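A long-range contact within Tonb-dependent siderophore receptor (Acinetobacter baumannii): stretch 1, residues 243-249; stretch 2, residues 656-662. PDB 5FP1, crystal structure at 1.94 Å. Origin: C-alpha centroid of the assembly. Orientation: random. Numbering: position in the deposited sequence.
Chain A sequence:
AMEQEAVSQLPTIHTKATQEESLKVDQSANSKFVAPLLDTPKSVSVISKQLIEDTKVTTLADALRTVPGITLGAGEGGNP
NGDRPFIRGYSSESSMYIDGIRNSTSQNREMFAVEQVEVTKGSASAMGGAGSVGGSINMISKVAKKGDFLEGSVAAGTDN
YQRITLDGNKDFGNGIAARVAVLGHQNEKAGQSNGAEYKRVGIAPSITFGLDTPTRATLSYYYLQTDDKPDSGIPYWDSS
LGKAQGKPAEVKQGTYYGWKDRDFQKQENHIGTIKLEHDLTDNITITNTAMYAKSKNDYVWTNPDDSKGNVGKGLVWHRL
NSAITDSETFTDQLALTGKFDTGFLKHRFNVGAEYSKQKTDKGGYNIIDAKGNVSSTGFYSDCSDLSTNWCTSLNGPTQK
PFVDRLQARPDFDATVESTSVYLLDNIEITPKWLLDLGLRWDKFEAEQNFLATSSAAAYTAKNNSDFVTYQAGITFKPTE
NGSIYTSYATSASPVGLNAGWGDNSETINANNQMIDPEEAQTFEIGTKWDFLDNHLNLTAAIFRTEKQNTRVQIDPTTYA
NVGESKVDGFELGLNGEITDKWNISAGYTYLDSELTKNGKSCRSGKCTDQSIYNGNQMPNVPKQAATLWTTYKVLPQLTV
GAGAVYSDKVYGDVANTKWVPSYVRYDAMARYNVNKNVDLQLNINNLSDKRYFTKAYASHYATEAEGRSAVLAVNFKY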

ATOM      1  N   LYS A 243      25.786  16.625 -11.448  1.00 23.39           N
ATOM      2  CA  LYS A 243      25.643  15.500 -10.529  1.00 25.01           C
ATOM      3  C   LYS A 243      24.227  14.982 -10.509  1.00 21.17           C
ATOM      4  O   LYS A 243      23.280  15.714 -10.845  1.00 19.87           O
ATOM      5  N   ALA A 244      24.109  13.725 -10.102  1.00 19.50           N
ATOM      6  CA  ALA A 244      22.833  13.035 -10.045  1.00 19.80           C
ATOM      7  C   ALA A 244      22.056  13.426  -8.787  1.00 18.30           C
ATOM      8  O   ALA A 244      21.806  12.610  -7.912  1.00 22.75           O
ATOM      9  N   GLN A 245      21.616  14.675  -8.743  1.00 18.47           N
ATOM     10  CA  GLN A 245      20.848  15.162  -7.592  1.00 19.45           C
ATOM     11  C   GLN A 245      19.897  16.235  -8.068  1.00 19.21           C
ATOM     12  O   GLN A 245      19.870  16.555  -9.245  1.00 18.26           O
ATOM     13  N   GLY A 246      19.107  16.772  -7.148  1.00 18.30           N
ATOM     14  CA  GLY A 246      18.078  17.720  -7.497  1.00 21.44           C
ATOM     15  C   GLY A 246      16.785  17.046  -7.910  1.00 19.61           C
ATOM     16  O   GLY A 246      16.344  16.064  -7.315  1.00 20.27           O
ATOM     17  N   LYS A 247      16.163  17.607  -8.932  1.00 16.57           N
ATOM     18  CA  LYS A 247      14.903  17.151  -9.410  1.00 17.51           C
ATOM     19  C   LYS A 247      15.139  16.204 -10.569  1.00 17.88           C
ATOM     20  O   LYS A 247      16.258  16.095 -11.082  1.00 18.62           O
ATOM     21  N   PRO A 248      14.085  15.538 -11.011  1.00 18.63           N
ATOM     22  CA  PRO A 248      14.263  14.691 -12.176  1.00 19.20           C
ATOM     23  C   PRO A 248      14.721  15.491 -13.434  1.00 20.22           C
ATOM     24  O   PRO A 248      14.381  16.656 -13.588  1.00 18.99           O
ATOM     25  N   ALA A 249      15.511  14.844 -14.283  1.00 19.48           N
ATOM     26  CA  ALA A 249      16.016  15.436 -15.504  1.00 19.10           C
ATOM     27  C   ALA A 249      14.907  16.056 -16.318  1.00 19.22           C
ATOM     28  O   ALA A 249      13.782  15.543 -16.376  1.00 17.81           O
ATOM     29  N   ASN A 656      18.200  15.435   1.852  1.00 18.20           N
ATOM     30  CA  ASN A 656      17.268  16.404   1.299  1.00 18.40           C
ATOM     31  C   ASN A 656      17.911  17.146   0.093  1.00 20.26           C
ATOM     32  O   ASN A 656      17.820  18.367  -0.005  1.00 20.03           O
ATOM     33  N   THR A 657      18.552  16.406  -0.804  1.00 20.21           N
ATOM     34  CA  THR A 657      19.140  16.968  -2.028  1.00 21.20           C
ATOM     35  C   THR A 657      18.497  16.441  -3.313  1.00 23.71           C
ATOM     36  O   THR A 657      18.789  16.927  -4.406  1.00 19.01           O
ATOM     37  N   LYS A 658      17.640  15.434  -3.168  1.00 18.35           N
ATOM     38  CA  LYS A 658      16.936  14.777  -4.283  1.00 18.43           C
ATOM     39  C   LYS A 658      15.453  14.805  -3.994  1.00 19.16           C
ATOM     40  O   LYS A 658      14.998  14.378  -2.917  1.00 20.14           O
ATOM     41  N   TRP A 659      14.680  15.343  -4.928  1.00 16.04           N
ATOM     42  CA  TRP A 659      13.274  15.566  -4.683  1.00 16.59           C
ATOM     43  C   TRP A 659      12.443  15.659  -5.954  1.00 18.45           C
ATOM     44  O   TRP A 659      12.976  15.738  -7.074  1.00 21.79           O
ATOM     45  N   VAL A 660      11.129  15.601  -5.778  1.00 17.80           N
ATOM     46  CA  VAL A 660      10.208  15.846  -6.864  1.00 17.39           C
ATOM     47  C   VAL A 660       9.333  17.011  -6.435  1.00 20.47           C
ATOM     48  O   VAL A 660       9.018  17.152  -5.233  1.00 19.93           O
ATOM     49  N   PRO A 661       8.935  17.855  -7.400  1.00 22.15           N
ATOM     50  CA  PRO A 661       8.227  19.086  -7.032  1.00 23.26           C
ATOM     51  C   PRO A 661       6.767  18.884  -6.684  1.00 21.91           C
ATOM     52  O   PRO A 661       6.181  17.829  -6.975  1.00 19.56           O
ATOM     53  N   SER A 662       6.170  19.910  -6.087  1.00 19.81           N
ATOM     54  CA  SER A 662       4.735  19.935  -5.855  1.00 20.79           C
ATOM     55  C   SER A 662       3.955  19.845  -7.144  1.00 23.22           C
ATOM     56  O   SER A 662       4.468  20.141  -8.224  1.00 21.91           O
TER

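The two stretches, more than 400 residues apart in sequence, meet through a single backbone bridge between Gly246 and Lys658, and the side chains pack around it. None points its CA-to-CB bond straight at the partner; those in contact leave their backbones sideways, and the long ones, such as Lys247, Lys658 and Trp659, reach across by their length. Together the stretches bury 406 Å² of surface.

Lys243, at the start of stretch 1, lies out of reach. Ala244 takes part mainly through its carbonyl: Ala244 O lies 3.5 Å from Lys658 CE, beside the long side chain of Lys658, which leaves CB in the m rotamer and is then extended (t, t, t). Water 1 joins the same two residues, donating to Ala244 O at 2.7 Å and accepting from Lys658 NZ at 2.9 Å, so the ammonium end is held near the backbone without a direct bond to it; NZ is also hydrogen-bonded elsewhere in the structure.

Gln245 adopts p at chi1 and t at chi2. Its CB sits 4.1 Å from Lys658 CG and 3.8 Å from Thr657 O, while its OE1 comes 4.2 Å from CB of Thr657, itself a p rotamer. Water 2 donates to both Gln245 OE1 (3.2 Å) and Thr657 O (2.6 Å), linking the amide to the opposing backbone.

Gly246 supplies the bridge. Its N donates to Thr657 O at 2.8 Å, and its O accepts from Trp659 N at 3.0 Å; Lys658 CA also approaches Gly246 O at 3.3 Å in a CA-H...O contact. With phi/psi of 86/-140, a CB here would be jammed against the preceding carbonyl oxygen, so the backbone itself calls for glycine.

Trp659 (chi1 p, chi2 91°) starts sideways, but the end of its side chain comes nearer stretch 1, placing Gly246 C and Lys247 CG over one face of its ring. Lys247, with chi angles m, t, m, t, sets its CG over the indole: CG is 3.6 Å from the centroid of the five-membered ring, 30° off the normal, a CH-pi contact, and 3.3 Å from Trp659 NE1. Farther along, Lys247 CD lies 4.3 Å from Pro661 CD. Lys247 CA makes a further CA-H...O contact, 3.3 Å from Trp659 O.

Pro248, puckered C-gamma exo, closes the contact with apolar packing. Its CG rests 3.9 Å from CG1 of Val660, an m rotamer, and its CD lies 4.5 Å from CD of Pro661 and 3.4 Å from Trp659 O. Ala249 makes no contact.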

ATOM      1  CB  LYS A 243      26.042  15.894  -9.111  1.00 32.23           C
ATOM      2  CG  LYS A 243      27.531  16.193  -8.979  1.00 38.16           C
ATOM      3  CD  LYS A 243      27.952  16.272  -7.524  1.00 56.37           C
ATOM      4  CE  LYS A 243      27.683  17.647  -6.947  1.00 69.34           C
ATOM      5  NZ  LYS A 243      28.795  18.600  -7.233  1.00 79.43           N
ATOM      6  CB  ALA A 244      23.042  11.545 -10.121  1.00 20.49           C
ATOM      7  CB  GLN A 245      21.766  15.652  -6.457  1.00 20.40           C
ATOM      8  CG  GLN A 245      22.501  16.941  -6.762  1.00 22.56           C
ATOM      9  CD  GLN A 245      23.514  17.314  -5.690  1.00 27.59           C
ATOM     10  OE1 GLN A 245      23.289  18.218  -4.889  1.00 31.99           O
ATOM     11  NE2 GLN A 245      24.590  16.595  -5.643  1.00 28.61           N
ATOM     12  CB  LYS A 247      14.087  18.331  -9.892  1.00 24.01           C
ATOM     13  CG  LYS A 247      13.539  19.164  -8.758  1.00 34.27           C
ATOM     14  CD  LYS A 247      12.838  20.414  -9.268  1.00 46.79           C
ATOM     15  CE  LYS A 247      13.773  21.280 -10.103  1.00 51.50           C
ATOM     16  NZ  LYS A 247      13.032  22.414 -10.724  1.00 62.00           N
ATOM     17  CB  PRO A 248      12.874  14.085 -12.376  1.00 18.12           C
ATOM     18  CG  PRO A 248      12.253  14.109 -11.018  1.00 18.43           C
ATOM     19  CD  PRO A 248      12.746  15.388 -10.411  1.00 19.22           C
ATOM     20  CB  ALA A 249      16.743  14.380 -16.332  1.00 20.17           C
ATOM     21  CB  ASN A 656      16.789  17.469   2.316  1.00 20.00           C
ATOM     22  CG  ASN A 656      15.818  16.953   3.406  1.00 21.58           C
ATOM     23  OD1 ASN A 656      15.351  17.754   4.217  1.00 19.82           O
ATOM     24  ND2 ASN A 656      15.533  15.659   3.451  1.00 19.76           N
ATOM     25  CB  THR A 657      20.638  16.622  -2.115  1.00 24.50           C
ATOM     26  OG1 THR A 657      20.827  15.203  -2.145  1.00 22.07           O
ATOM     27  CG2 THR A 657      21.393  17.184  -0.929  1.00 24.78           C
ATOM     28  CB  LYS A 658      17.444  13.348  -4.427  1.00 19.76           C
ATOM     29  CG  LYS A 658      18.955  13.314  -4.617  1.00 22.19           C
ATOM     30  CD  LYS A 658      19.568  11.923  -4.659  1.00 20.81           C
ATOM     31  CE  LYS A 658      21.079  12.009  -4.553  1.00 23.43           C
ATOM     32  NZ  LYS A 658      21.744  10.678  -4.519  1.00 23.14           N
ATOM     33  CB  TRP A 659      13.089  16.825  -3.840  1.00 18.81           C
ATOM     34  CG  TRP A 659      13.203  18.098  -4.552  1.00 23.70           C
ATOM     35  CD1 TRP A 659      12.191  18.823  -5.158  1.00 26.20           C
ATOM     36  CD2 TRP A 659      14.382  18.850  -4.717  1.00 25.03           C
ATOM     37  NE1 TRP A 659      12.691  19.965  -5.696  1.00 33.56           N
ATOM     38  CE2 TRP A 659      14.037  20.014  -5.440  1.00 31.92           C
ATOM     39  CE3 TRP A 659      15.695  18.672  -4.303  1.00 28.19           C
ATOM     40  CZ2 TRP A 659      14.970  20.991  -5.767  1.00 34.34           C
ATOM     41  CZ3 TRP A 659      16.632  19.648  -4.640  1.00 40.73           C
ATOM     42  CH2 TRP A 659      16.261  20.787  -5.367  1.00 36.74           C
ATOM     43  CB  VAL A 660       9.372  14.603  -7.227  1.00 17.52           C
ATOM     44  CG1 VAL A 660      10.284  13.485  -7.707  1.00 20.93           C
ATOM     45  CG2 VAL A 660       8.514  14.142  -6.048  1.00 19.36           C
ATOM     46  CB  PRO A 661       8.355  19.973  -8.286  1.00 27.33           C
ATOM     47  CG  PRO A 661       8.658  19.037  -9.399  1.00 29.49           C
ATOM     48  CD  PRO A 661       9.398  17.872  -8.798  1.00 25.48           C
ATOM     49  CB  SER A 662       4.346  21.240  -5.156  1.00 24.71           C
ATOM     50  OG  SER A 662       4.615  22.334  -6.008  1.00 24.95           O
TER
HETATM   51  O   HOH W   1      21.401  10.013  -7.364  1.00 20.23           O
HETATM   52  O   HOH W   2      20.185  19.096  -4.784  1.00 26.99           O